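Local coordinates for Non-structural protein (Porcine reproductive and respiratory syndrome virus, PDB 3IFU) that is the viral leader protease Nsp1alpha, a zinc-binding papain-like cysteine protease that probably also suppresses host interferon-beta production, at residues A[24-29]-A[97-102]; A[42-47]-A[55-60]; A[75-80]-A[104-109]; A[82-87]-A[138-143]. All blocks are in the same frame, centred on the assembly; numbering follows the deposited sequence.

The four contacts tie the N-terminal zinc finger to the papain-like protease domain and then the parts of that domain to each other. Contact 2, a short-range closure before helix 81-87, lies on the chain between the two segments of contact 1; a Trp59 NE1 to Tyr106 O hydrogen bond ties it to contact 3, centres about 12 Å apart. Contacts 1, 3 and 4 cross one another along the sequence. Contacts 1 and 3 take successive parts of helix 94-108. Contact 4 sets helix 81-87 on strand 140-142 of the four-stranded antiparallel sheet and packs against contacts 1 and 3. Contact 1 holds two cysteines of one zinc site and contact 3 one cysteine of the other.

Contact 1: A[24-29]-A[97-102]; sequences YCTRCL and RMVRVA. With ZN (zinc ion), chain C.
Thr26 lays its side chain obliquely across that of Met98, with CG2 3.9 Å from Met98 CG. The methyl CG2 stands anti to the backbone N of Thr26, and both branches of the threonine reach the methyl of Ala102, one helical turn beyond Met98: OG1 is 3.8 Å and CG2 4.0 Å from Ala102 CB. Met98 carries its CG anti to its own backbone N (chi1 166°), and this carbon also lies 3.5 Å from the carbonyl O of Thr26. Bends at chi2 and chi3 then bring CE onto Phe82 of helix 81-87. Leu29 adds a looser apolar touch, its CD2 4.5 Å from Met98 CG, while Phe17 of the neighbouring strand packs on Thr26, Leu29 and Met98 alike. Behind Thr26 the backbone curls round a sulfur: Cys28 N donates to Cys25 SG at 3.6 Å, and Arg27 N makes a weak bond to the same atom. Cys25 SG and Cys28 SG each bind zinc at 2.4 Å, with Cys8 and Cys10 completing the site. The contact thus seats the CxxC segment of a four-cysteine zinc finger, consistent with a zinc-knuckle-like turn, against helix 94-108 of the protease domain.

Contact 2: A[42-47]-A[55-60]; sequences PELGVL and EPLRWT
Leu44 holds CG anti to its carbonyl carbon, and Trp59 holds CG between its backbone N and carbonyl carbon (chi1 53°); chi1 sets each CG, and beyond it the Leu44 methyl CD2 meets the indole. The residues belong to an irregular closure of the chain, in which a type I beta turn from Pro42 to Gly45 packs against the loop 55-60. It joins a segment of the zinc-finger family region to one of the papain-like protease region. The two side chains cross at about a right angle, with Leu44 CD2 3.7 Å from Trp59 CZ3 in an oblique approach to the ring. Leu47 also crosses the indole at about a right angle, but it comes to the edge, near the ring plane, with its CD2 3.9 Å from Trp59 CH2. Two leucines therefore hold the six-membered end of the indole, while at the other end NE1 donates a hydrogen bond to Tyr106 O of helix 94-108. Leu57 runs past Leu44 in the opposite direction, and its CG touches Leu44 CD2 at 3.9 Å. Its own CD2 continues to the aliphatic start of Glu43, 3.6 Å from Glu43 CB. This acidic residue and Thr60 form the more exposed side of the contact, and Leu44 and Leu47 the buried side; Tyr51 and Pro53 also pack on Leu44. One polar link joins the two segments: Thr60 OG1 donates to Glu43 O at 2.8 Å. The C=O...donor angle is 132°, and the hydroxyl is tilted 27° from the carbonyl plane.

Contact 3: A[75-80]-A[104-109]; sequences ACWLSA and EIYRAG. With ZN (zinc ion), chain B.
Trp77 pushes the edge of its indole at the face of Tyr106. The six-membered ring and the phenol have their centroids 5.3 Å apart and their planes at 78°, a T-shaped (edge-to-face) stack. Trp77 CG sits between its backbone N and carbonyl carbon (chi1 44°). Trp77 CH2 stands 4.2 Å above the phenol plane, over its centre, and Trp77 CZ3 lies 3.7 Å from Tyr106 CD1. The indole is itself sandwiched. On one face, toward the rim, are Ala75 CB and Leu78 CG from its own segment; on the opposite face, again toward the rim, the backbone carbonyl carbon Gly109 C sits 3.6 Å above the plane. Gly109 leaves helix 94-108 with a positive phi of 62°. Ile105 slides past Trp77 in the opposite direction, though the exact fit of the two is doubtful. This is a buried part of the papain-like protease domain, where segment 75-80, with helical torsions but without the regular bonds, leads from a zinc site into helix 81-87. Cys76, directly before the tryptophan, binds that zinc through SG at 2.5 Å; Cys70, His146 and the C-terminal carboxylate of Met180 complete the coordination. The residue that packs on helix 94-108 thus adjoins a metal ligand. Leu78 crosses Tyr106 at about a right angle, reaching its ring obliquely with CD2 3.7 Å from Tyr106 CE1. The Tyr106 hydroxyl is hydrogen-bonded to Val16 O, which ties this end of the phenol to the zinc-finger region, and Tyr51 adds another edge-to-face partner to the ring.

Contact 4: A[82-87]-A[138-143]; sequences FPIARM and VGVYAN
Pro83 and Val140 form the close part of the contact, with Pro83 CB 3.6 Å from Val140 CG2. The same proline carbon lies 3.6 Å from Gly139 O, and at Pro83 and Gly139 the two backbones come nearest, 5.4 Å between CA atoms. Val140 CG2 is shared: the Ile84 side chain crosses that of Val140 obliquely, CG1 4.1 Å from Val140 CG2, and Met87 CE reaches the same methyl from farther along the helix. The thioether bends at chi3 (-81°), which turns CE toward the strand, while SD lies 3.8 Å from Val138 O. Segment 82-87 of helix 81-87 and strand 140-142, part of the four-stranded antiparallel sheet in the papain-like protease domain, run at 132° from N to C. On the other face of the helix Ala85 packs against helix 94-108, so the short helix is held between that helix and the sheet. Val138 is the partly exposed end. Its side chain and that of Met87 slide past each other in opposite directions, whereas its CG1 makes a looser touch, 4.2 Å from Phe82 CE2 and oblique to the ring. On this side the second subunit takes over, its own Val138 packing on Val138 and its Gly137 on Phe82.

Contact 1: A[24-29]-A[97-102]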
loop_
_atom_site.group_PDB
_atom_site.type_symbol
_atom_site.label_atom_id
_atom_site.label_comp_id
_atom_site.label_asym_id
_atom_site.label_seq_id
_atom_site.Cartn_x
_atom_site.Cartn_y
_atom_site.Cartn_z
ATOM N N TYR A 24 7.156 -11.319 5.969
ATOM C CA TYR A 24 8.386 -10.576 5.698
ATOM C C TYR A 24 9.207 -10.416 6.964
ATOM O O TYR A 24 8.677 -10.479 8.068
ATOM C CB TYR A 24 8.091 -9.170 5.150
ATOM C CG TYR A 24 7.469 -9.084 3.768
ATOM C CD1 TYR A 24 6.085 -9.059 3.600
ATOM C CD2 TYR A 24 8.270 -8.974 2.631
ATOM C CE1 TYR A 24 5.516 -8.920 2.332
ATOM C CE2 TYR A 24 7.715 -8.837 1.362
ATOM C CZ TYR A 24 6.342 -8.809 1.218
ATOM O OH TYR A 24 5.806 -8.652 -0.038
ATOM N N CYS A 25 10.502 -10.191 6.791
ATOM C CA CYS A 25 11.401 -9.999 7.911
ATOM C C CYS A 25 11.392 -8.536 8.330
ATOM O O CYS A 25 11.443 -7.639 7.492
ATOM C CB CYS A 25 12.817 -10.402 7.526
ATOM S SG CYS A 25 14.057 -9.899 8.733
ATOM N N THR A 26 11.324 -8.304 9.634
ATOM C CA THR A 26 11.314 -6.960 10.186
ATOM C C THR A 26 12.643 -6.236 9.968
ATOM O O THR A 26 12.688 -5.012 9.868
ATOM C CB THR A 26 10.991 -7.021 11.694
ATOM O OG1 THR A 26 9.585 -7.235 11.870
ATOM C CG2 THR A 26 11.384 -5.745 12.387
ATOM N N ARG A 27 13.724 -7.002 9.878
ATOM C CA ARG A 27 15.063 -6.445 9.697
ATOM C C ARG A 27 15.468 -5.995 8.293
ATOM O O ARG A 27 15.925 -4.866 8.117
ATOM C CB ARG A 27 16.118 -7.439 10.199
ATOM C CG ARG A 27 16.414 -7.355 11.676
ATOM C CD ARG A 27 17.923 -7.316 11.899
ATOM N NE ARG A 27 18.542 -8.629 12.079
ATOM C CZ ARG A 27 18.346 -9.416 13.139
ATOM N NH1 ARG A 27 17.541 -9.031 14.123
ATOM N NH2 ARG A 27 18.973 -10.583 13.225
ATOM N N CYS A 28 15.320 -6.878 7.305
ATOM C CA CYS A 28 15.719 -6.577 5.928
ATOM C C CYS A 28 14.575 -6.377 4.941
ATOM O O CYS A 28 14.819 -6.109 3.764
ATOM C CB CYS A 28 16.632 -7.683 5.395
ATOM S SG CYS A 28 15.801 -9.269 5.161
ATOM N N LEU A 29 13.338 -6.531 5.409
ATOM C CA LEU A 29 12.159 -6.342 4.564
ATOM C C LEU A 29 12.079 -7.317 3.386
ATOM O O LEU A 29 11.387 -7.057 2.401
ATOM C CB LEU A 29 12.125 -4.902 4.050
ATOM C CG LEU A 29 12.291 -3.851 5.151
ATOM C CD1 LEU A 29 12.559 -2.470 4.560
ATOM C CD2 LEU A 29 11.043 -3.852 6.013
ATOM N N ARG A 97 11.597 3.058 12.559
ATOM C CA ARG A 97 10.182 2.956 12.897
ATOM C C ARG A 97 9.664 1.516 12.868
ATOM O O ARG A 97 8.981 1.086 13.793
ATOM C CB ARG A 97 9.371 3.805 11.924
ATOM C CG ARG A 97 7.968 4.052 12.376
ATOM C CD ARG A 97 7.978 4.792 13.692
ATOM N NE ARG A 97 6.667 4.769 14.323
ATOM C CZ ARG A 97 6.432 5.214 15.547
ATOM N NH1 ARG A 97 7.428 5.710 16.262
ATOM N NH2 ARG A 97 5.209 5.170 16.046
ATOM N N MET A 98 9.981 0.780 11.802
ATOM C CA MET A 98 9.551 -0.610 11.657
ATOM C C MET A 98 10.018 -1.436 12.843
ATOM O O MET A 98 9.249 -2.207 13.425
ATOM C CB MET A 98 10.110 -1.201 10.359
ATOM C CG MET A 98 10.022 -2.733 10.237
ATOM S SD MET A 98 8.376 -3.501 10.463
ATOM C CE MET A 98 7.501 -2.957 9.028
ATOM N N VAL A 99 11.282 -1.253 13.205
ATOM C CA VAL A 99 11.888 -1.971 14.319
ATOM C C VAL A 99 11.252 -1.664 15.690
ATOM O O VAL A 99 11.079 -2.573 16.508
ATOM C CB VAL A 99 13.403 -1.687 14.360
ATOM C CG1 VAL A 99 14.028 -2.340 15.566
ATOM C CG2 VAL A 99 14.050 -2.201 13.085
ATOM N N ARG A 100 10.901 -0.402 15.938
ATOM C CA ARG A 100 10.288 -0.006 17.208
ATOM C C ARG A 100 8.831 -0.465 17.289
ATOM O O ARG A 100 8.353 -0.851 18.354
ATOM C CB ARG A 100 10.336 1.512 17.378
ATOM C CG ARG A 100 11.723 2.117 17.236
ATOM C CD ARG A 100 12.567 1.902 18.470
ATOM N NE ARG A 100 12.043 2.640 19.616
ATOM C CZ ARG A 100 12.567 2.585 20.834
ATOM N NH1 ARG A 100 13.627 1.827 21.057
ATOM N NH2 ARG A 100 12.031 3.279 21.829
ATOM N N VAL A 101 8.130 -0.407 16.158
ATOM C CA VAL A 101 6.732 -0.823 16.080
ATOM C C VAL A 101 6.567 -2.333 16.312
ATOM O O VAL A 101 5.657 -2.762 17.024
ATOM C CB VAL A 101 6.135 -0.460 14.712
ATOM C CG1 VAL A 101 4.768 -1.103 14.548
ATOM C CG2 VAL A 101 6.032 1.041 14.585
ATOM N N ALA A 102 7.443 -3.133 15.705
ATOM C CA ALA A 102 7.385 -4.584 15.862
ATOM C C ALA A 102 7.655 -4.956 17.322
ATOM O O ALA A 102 6.886 -5.690 17.937
ATOM C CB ALA A 102 8.406 -5.251 14.950
HETATM ZN ZN ZN C . 15.908 -10.512 7.263
#

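Contact 2: A[42-47]-A[55-60]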
loop_
_atom_site.group_PDB
_atom_site.type_symbol
_atom_site.label_atom_id
_atom_site.label_comp_id
_atom_site.label_asym_id
_atom_site.label_seq_id
_atom_site.Cartn_x
_atom_site.Cartn_y
_atom_site.Cartn_z
ATOM N N PRO A 42 7.254 -24.842 17.973
ATOM C CA PRO A 42 5.883 -25.348 18.081
ATOM C C PRO A 42 4.956 -24.534 18.971
ATOM O O PRO A 42 3.768 -24.403 18.678
ATOM C CB PRO A 42 6.086 -26.764 18.603
ATOM C CG PRO A 42 7.362 -27.174 17.919
ATOM C CD PRO A 42 8.230 -25.943 18.101
ATOM N N GLU A 43 5.497 -23.979 20.049
ATOM C CA GLU A 43 4.690 -23.202 20.983
ATOM C C GLU A 43 4.190 -21.874 20.409
ATOM O O GLU A 43 3.352 -21.208 21.022
ATOM C CB GLU A 43 5.482 -22.931 22.270
ATOM C CG GLU A 43 6.239 -24.139 22.813
ATOM C CD GLU A 43 7.633 -24.279 22.214
ATOM O OE1 GLU A 43 8.509 -23.445 22.541
ATOM O OE2 GLU A 43 7.854 -25.214 21.415
ATOM N N LEU A 44 4.697 -21.491 19.237
ATOM C CA LEU A 44 4.297 -20.232 18.603
ATOM C C LEU A 44 3.464 -20.392 17.331
ATOM O O LEU A 44 3.658 -19.649 16.371
ATOM C CB LEU A 44 5.533 -19.391 18.276
ATOM C CG LEU A 44 6.353 -18.806 19.424
ATOM C CD1 LEU A 44 7.538 -18.053 18.854
ATOM C CD2 LEU A 44 5.487 -17.880 20.258
ATOM N N GLY A 45 2.541 -21.353 17.331
ATOM C CA GLY A 45 1.684 -21.593 16.179
ATOM C C GLY A 45 2.278 -21.273 14.819
ATOM O O GLY A 45 3.374 -21.727 14.476
ATOM N N VAL A 46 1.540 -20.488 14.038
ATOM C CA VAL A 46 1.970 -20.080 12.700
ATOM C C VAL A 46 3.260 -19.261 12.730
ATOM O O VAL A 46 4.114 -19.399 11.850
ATOM C CB VAL A 46 0.875 -19.242 12.007
ATOM C CG1 VAL A 46 1.337 -18.811 10.624
ATOM C CG2 VAL A 46 -0.403 -20.053 11.917
ATOM N N LEU A 47 3.391 -18.402 13.739
ATOM C CA LEU A 47 4.574 -17.559 13.893
ATOM C C LEU A 47 5.843 -18.401 14.049
ATOM O O LEU A 47 6.889 -18.087 13.475
ATOM C CB LEU A 47 4.403 -16.645 15.108
ATOM C CG LEU A 47 5.549 -15.681 15.397
ATOM C CD1 LEU A 47 5.825 -14.820 14.180
ATOM C CD2 LEU A 47 5.188 -14.825 16.581
ATOM N N GLU A 55 15.043 -16.205 23.542
ATOM C CA GLU A 55 14.871 -16.784 24.861
ATOM C C GLU A 55 13.416 -17.213 25.101
ATOM O O GLU A 55 12.770 -17.714 24.185
ATOM C CB GLU A 55 15.333 -15.758 25.887
ATOM C CG GLU A 55 16.766 -15.326 25.730
ATOM C CD GLU A 55 17.205 -14.425 26.857
ATOM O OE1 GLU A 55 18.392 -14.056 26.888
ATOM O OE2 GLU A 55 16.361 -14.090 27.715
ATOM N N PRO A 56 12.883 -17.044 26.331
ATOM C CA PRO A 56 11.490 -17.462 26.520
ATOM C C PRO A 56 10.524 -16.844 25.522
ATOM O O PRO A 56 10.925 -16.242 24.527
ATOM C CB PRO A 56 11.185 -17.011 27.946
ATOM C CG PRO A 56 12.489 -17.208 28.636
ATOM C CD PRO A 56 13.472 -16.648 27.629
ATOM N N LEU A 57 9.242 -16.989 25.819
ATOM C CA LEU A 57 8.196 -16.467 24.967
ATOM C C LEU A 57 7.487 -15.283 25.610
ATOM O O LEU A 57 7.389 -14.219 25.008
ATOM C CB LEU A 57 7.186 -17.577 24.662
ATOM C CG LEU A 57 7.512 -18.597 23.566
ATOM C CD1 LEU A 57 8.958 -19.054 23.654
ATOM C CD2 LEU A 57 6.558 -19.772 23.697
ATOM N N ARG A 58 7.009 -15.497 26.836
ATOM C CA ARG A 58 6.267 -14.528 27.649
ATOM C C ARG A 58 4.775 -14.602 27.309
ATOM O O ARG A 58 3.934 -14.038 28.006
ATOM C CB ARG A 58 6.825 -13.094 27.512
ATOM C CG ARG A 58 6.380 -12.278 26.309
ATOM C CD ARG A 58 7.142 -10.947 26.218
ATOM N NE ARG A 58 6.653 -9.927 27.152
ATOM C CZ ARG A 58 7.301 -9.505 28.239
ATOM N NH1 ARG A 58 8.487 -10.009 28.559
ATOM N NH2 ARG A 58 6.762 -8.562 29.006
ATOM N N TRP A 59 4.469 -15.319 26.229
ATOM C CA TRP A 59 3.102 -15.582 25.775
ATOM C C TRP A 59 3.178 -16.636 24.679
ATOM O O TRP A 59 4.214 -16.781 24.026
ATOM C CB TRP A 59 2.365 -14.318 25.282
ATOM C CG TRP A 59 3.037 -13.476 24.231
ATOM C CD1 TRP A 59 3.538 -12.218 24.399
ATOM C CD2 TRP A 59 3.226 -13.798 22.845
ATOM N NE1 TRP A 59 4.023 -11.736 23.210
ATOM C CE2 TRP A 59 3.847 -12.686 22.239
ATOM C CE3 TRP A 59 2.933 -14.920 22.057
ATOM C CZ2 TRP A 59 4.183 -12.660 20.884
ATOM C CZ3 TRP A 59 3.266 -14.896 20.712
ATOM C CH2 TRP A 59 3.886 -13.772 20.138
ATOM N N THR A 60 2.097 -17.388 24.487
ATOM C CA THR A 60 2.103 -18.447 23.481
ATOM C C THR A 60 1.068 -18.271 22.369
ATOM O O THR A 60 0.149 -17.457 22.478
ATOM C CB THR A 60 1.925 -19.840 24.157
ATOM O OG1 THR A 60 2.981 -20.711 23.728
ATOM C CG2 THR A 60 0.574 -20.469 23.803
#

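Contact 3: A[75-80]-A[104-109]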
loop_
_atom_site.group_PDB
_atom_site.type_symbol
_atom_site.label_atom_id
_atom_site.label_comp_id
_atom_site.label_asym_id
_atom_site.label_seq_id
_atom_site.Cartn_x
_atom_site.Cartn_y
_atom_site.Cartn_z
ATOM N N ALA A 75 -2.852 -14.337 15.950
ATOM C CA ALA A 75 -2.040 -13.137 16.104
ATOM C C ALA A 75 -2.179 -12.273 14.859
ATOM O O ALA A 75 -1.199 -12.011 14.159
ATOM C CB ALA A 75 -0.576 -13.520 16.327
ATOM N N CYS A 76 -3.402 -11.832 14.587
ATOM C CA CYS A 76 -3.653 -11.023 13.411
ATOM C C CYS A 76 -2.939 -9.668 13.464
ATOM O O CYS A 76 -2.850 -8.973 12.451
ATOM C CB CYS A 76 -5.167 -10.850 13.193
ATOM S SG CYS A 76 -6.119 -10.011 14.496
ATOM N N TRP A 77 -2.423 -9.302 14.638
ATOM C CA TRP A 77 -1.700 -8.041 14.788
ATOM C C TRP A 77 -0.398 -8.067 13.995
ATOM O O TRP A 77 0.190 -7.022 13.729
ATOM C CB TRP A 77 -1.384 -7.745 16.258
ATOM C CG TRP A 77 -0.874 -8.927 17.021
ATOM C CD1 TRP A 77 -1.618 -9.802 17.759
ATOM C CD2 TRP A 77 0.482 -9.383 17.104
ATOM N NE1 TRP A 77 -0.813 -10.775 18.295
ATOM C CE2 TRP A 77 0.484 -10.540 17.913
ATOM C CE3 TRP A 77 1.698 -8.926 16.573
ATOM C CZ2 TRP A 77 1.657 -11.251 18.211
ATOM C CZ3 TRP A 77 2.869 -9.634 16.867
ATOM C CH2 TRP A 77 2.835 -10.783 17.680
ATOM N N LEU A 78 0.054 -9.262 13.623
ATOM C CA LEU A 78 1.280 -9.406 12.842
ATOM C C LEU A 78 1.068 -8.729 11.496
ATOM O O LEU A 78 2.022 -8.351 10.802
ATOM C CB LEU A 78 1.618 -10.885 12.625
ATOM C CG LEU A 78 2.323 -11.625 13.762
ATOM C CD1 LEU A 78 2.459 -13.091 13.415
ATOM C CD2 LEU A 78 3.687 -11.012 13.987
ATOM N N SER A 79 -0.205 -8.580 11.149
ATOM C CA SER A 79 -0.621 -7.958 9.906
ATOM C C SER A 79 -0.712 -6.428 10.015
ATOM O O SER A 79 -0.766 -5.736 9.005
ATOM C CB SER A 79 -1.973 -8.554 9.503
ATOM O OG SER A 79 -2.548 -7.864 8.417
ATOM N N ALA A 80 -0.716 -5.895 11.236
ATOM C CA ALA A 80 -0.810 -4.451 11.430
ATOM C C ALA A 80 0.546 -3.760 11.589
ATOM O O ALA A 80 0.634 -2.527 11.510
ATOM C CB ALA A 80 -1.689 -4.146 12.630
ATOM N N GLU A 104 7.368 -3.233 20.063
ATOM C CA GLU A 104 6.269 -2.848 20.941
ATOM C C GLU A 104 5.131 -3.863 20.876
ATOM O O GLU A 104 4.717 -4.411 21.892
ATOM C CB GLU A 104 5.716 -1.475 20.554
ATOM C CG GLU A 104 6.446 -0.296 21.144
ATOM C CD GLU A 104 6.397 -0.269 22.666
ATOM O OE1 GLU A 104 5.417 -0.785 23.254
ATOM O OE2 GLU A 104 7.336 0.287 23.274
ATOM N N ILE A 105 4.639 -4.108 19.667
ATOM C CA ILE A 105 3.533 -5.030 19.445
ATOM C C ILE A 105 3.870 -6.459 19.888
ATOM O O ILE A 105 3.086 -7.086 20.607
ATOM C CB ILE A 105 3.087 -4.972 17.952
ATOM C CG1 ILE A 105 2.479 -3.589 17.659
ATOM C CG2 ILE A 105 2.077 -6.061 17.654
ATOM C CD1 ILE A 105 2.029 -3.374 16.241
ATOM N N TYR A 106 5.030 -6.964 19.478
ATOM C CA TYR A 106 5.451 -8.306 19.879
ATOM C C TYR A 106 5.446 -8.430 21.401
ATOM O O TYR A 106 4.967 -9.424 21.952
ATOM C CB TYR A 106 6.861 -8.613 19.371
ATOM C CG TYR A 106 6.898 -9.327 18.053
ATOM C CD1 TYR A 106 6.435 -8.712 16.894
ATOM C CD2 TYR A 106 7.409 -10.619 17.958
ATOM C CE1 TYR A 106 6.478 -9.360 15.673
ATOM C CE2 TYR A 106 7.456 -11.283 16.737
ATOM C CZ TYR A 106 6.986 -10.649 15.600
ATOM O OH TYR A 106 6.988 -11.307 14.396
ATOM N N ARG A 107 5.995 -7.423 22.076
ATOM C CA ARG A 107 6.051 -7.426 23.531
ATOM C C ARG A 107 4.644 -7.534 24.123
ATOM O O ARG A 107 4.372 -8.392 24.963
ATOM C CB ARG A 107 6.734 -6.153 24.034
ATOM C CG ARG A 107 6.786 -6.062 25.540
ATOM C CD ARG A 107 7.764 -5.017 26.018
ATOM N NE ARG A 107 7.258 -3.658 25.890
ATOM C CZ ARG A 107 7.942 -2.582 26.270
ATOM N NH1 ARG A 107 9.152 -2.724 26.794
ATOM N NH2 ARG A 107 7.417 -1.370 26.141
ATOM N N ALA A 108 3.754 -6.658 23.674
ATOM C CA ALA A 108 2.382 -6.650 24.152
ATOM C C ALA A 108 1.641 -7.928 23.734
ATOM O O ALA A 108 0.667 -8.321 24.383
ATOM C CB ALA A 108 1.657 -5.420 23.614
ATOM N N GLY A 109 2.105 -8.562 22.655
ATOM C CA GLY A 109 1.480 -9.783 22.164
ATOM C C GLY A 109 0.034 -9.596 21.733
ATOM O O GLY A 109 -0.758 -10.546 21.704
HETATM ZN ZN ZN B . -7.579 -11.994 15.143
#

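Contact 4: A[82-87]-A[138-143]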
loop_
_atom_site.group_PDB
_atom_site.type_symbol
_atom_site.label_atom_id
_atom_site.label_comp_id
_atom_site.label_asym_id
_atom_site.label_seq_id
_atom_site.Cartn_x
_atom_site.Cartn_y
_atom_site.Cartn_z
ATOM N N PHE A 82 3.387 -3.560 9.599
ATOM C CA PHE A 82 3.829 -2.755 8.469
ATOM C C PHE A 82 2.998 -1.483 8.229
ATOM O O PHE A 82 3.560 -0.396 8.099
ATOM C CB PHE A 82 3.862 -3.592 7.183
ATOM C CG PHE A 82 4.299 -2.816 5.981
ATOM C CD1 PHE A 82 5.620 -2.400 5.848
ATOM C CD2 PHE A 82 3.377 -2.425 5.018
ATOM C CE1 PHE A 82 6.018 -1.596 4.779
ATOM C CE2 PHE A 82 3.766 -1.623 3.947
ATOM C CZ PHE A 82 5.092 -1.208 3.831
ATOM N N PRO A 83 1.657 -1.596 8.144
ATOM C CA PRO A 83 0.838 -0.398 7.916
ATOM C C PRO A 83 1.038 0.703 8.963
ATOM O O PRO A 83 1.119 1.886 8.623
ATOM C CB PRO A 83 -0.584 -0.946 7.927
ATOM C CG PRO A 83 -0.403 -2.301 7.372
ATOM C CD PRO A 83 0.819 -2.806 8.093
ATOM N N ILE A 84 1.107 0.316 10.235
ATOM C CA ILE A 84 1.309 1.299 11.301
ATOM C C ILE A 84 2.683 1.956 11.161
ATOM O O ILE A 84 2.825 3.158 11.357
ATOM C CB ILE A 84 1.192 0.657 12.709
ATOM C CG1 ILE A 84 -0.257 0.241 12.974
ATOM C CG2 ILE A 84 1.668 1.635 13.763
ATOM C CD1 ILE A 84 -0.437 -0.637 14.192
ATOM N N ALA A 85 3.690 1.170 10.813
ATOM C CA ALA A 85 5.023 1.719 10.644
ATOM C C ALA A 85 5.108 2.637 9.420
ATOM O O ALA A 85 5.711 3.707 9.494
ATOM C CB ALA A 85 6.045 0.596 10.531
ATOM N N ARG A 86 4.508 2.238 8.300
ATOM C CA ARG A 86 4.581 3.079 7.108
ATOM C C ARG A 86 3.859 4.406 7.239
ATOM O O ARG A 86 4.370 5.435 6.807
ATOM C CB ARG A 86 4.024 2.382 5.871
ATOM C CG ARG A 86 4.436 3.108 4.590
ATOM C CD ARG A 86 5.818 2.631 4.161
ATOM N NE ARG A 86 6.769 3.670 3.752
ATOM C CZ ARG A 86 7.150 4.694 4.511
ATOM N NH1 ARG A 86 6.650 4.850 5.728
ATOM N NH2 ARG A 86 8.078 5.533 4.075
ATOM N N MET A 87 2.662 4.377 7.814
ATOM C CA MET A 87 1.863 5.584 7.986
ATOM C C MET A 87 2.411 6.467 9.092
ATOM O O MET A 87 2.045 7.628 9.212
ATOM C CB MET A 87 0.418 5.213 8.313
ATOM C CG MET A 87 -0.176 4.166 7.387
ATOM S SD MET A 87 -1.947 3.908 7.614
ATOM C CE MET A 87 -1.978 2.820 9.008
ATOM N N VAL A 138 -2.138 1.714 1.862
ATOM C CA VAL A 138 -1.946 0.955 3.083
ATOM C C VAL A 138 -2.883 1.358 4.218
ATOM O O VAL A 138 -3.286 2.518 4.336
ATOM C CB VAL A 138 -0.501 1.100 3.577
ATOM C CG1 VAL A 138 0.464 0.535 2.549
ATOM C CG2 VAL A 138 -0.204 2.565 3.835
ATOM N N GLY A 139 -3.229 0.390 5.057
ATOM C CA GLY A 139 -4.104 0.684 6.169
ATOM C C GLY A 139 -4.333 -0.512 7.062
ATOM O O GLY A 139 -3.909 -1.629 6.772
ATOM N N VAL A 140 -4.993 -0.265 8.179
ATOM C CA VAL A 140 -5.306 -1.330 9.102
ATOM C C VAL A 140 -6.819 -1.391 9.160
ATOM O O VAL A 140 -7.470 -0.431 9.545
ATOM C CB VAL A 140 -4.734 -1.049 10.513
ATOM C CG1 VAL A 140 -5.041 -2.216 11.443
ATOM C CG2 VAL A 140 -3.232 -0.834 10.428
ATOM N N TYR A 141 -7.374 -2.515 8.727
ATOM C CA TYR A 141 -8.813 -2.712 8.746
ATOM C C TYR A 141 -9.104 -3.429 10.034
ATOM O O TYR A 141 -8.298 -4.237 10.480
ATOM C CB TYR A 141 -9.231 -3.540 7.538
ATOM C CG TYR A 141 -9.039 -2.766 6.261
ATOM C CD1 TYR A 141 -10.110 -2.123 5.650
ATOM C CD2 TYR A 141 -7.763 -2.599 5.710
ATOM C CE1 TYR A 141 -9.922 -1.326 4.525
ATOM C CE2 TYR A 141 -7.566 -1.804 4.582
ATOM C CZ TYR A 141 -8.649 -1.167 3.996
ATOM O OH TYR A 141 -8.466 -0.356 2.901
ATOM N N ALA A 142 -10.246 -3.137 10.647
ATOM C CA ALA A 142 -10.546 -3.770 11.918
ATOM C C ALA A 142 -11.999 -3.744 12.335
ATOM O O ALA A 142 -12.837 -3.100 11.709
ATOM C CB ALA A 142 -9.700 -3.111 13.009
ATOM N N ASN A 143 -12.275 -4.483 13.402
ATOM C CA ASN A 143 -13.586 -4.534 14.030
ATOM C C ASN A 143 -13.260 -4.617 15.516
ATOM O O ASN A 143 -12.169 -4.213 15.916
ATOM C CB ASN A 143 -14.445 -5.718 13.527
ATOM C CG ASN A 143 -13.827 -7.086 13.778
ATOM O OD1 ASN A 143 -14.279 -8.079 13.206
ATOM N ND2 ASN A 143 -12.815 -7.153 14.628
#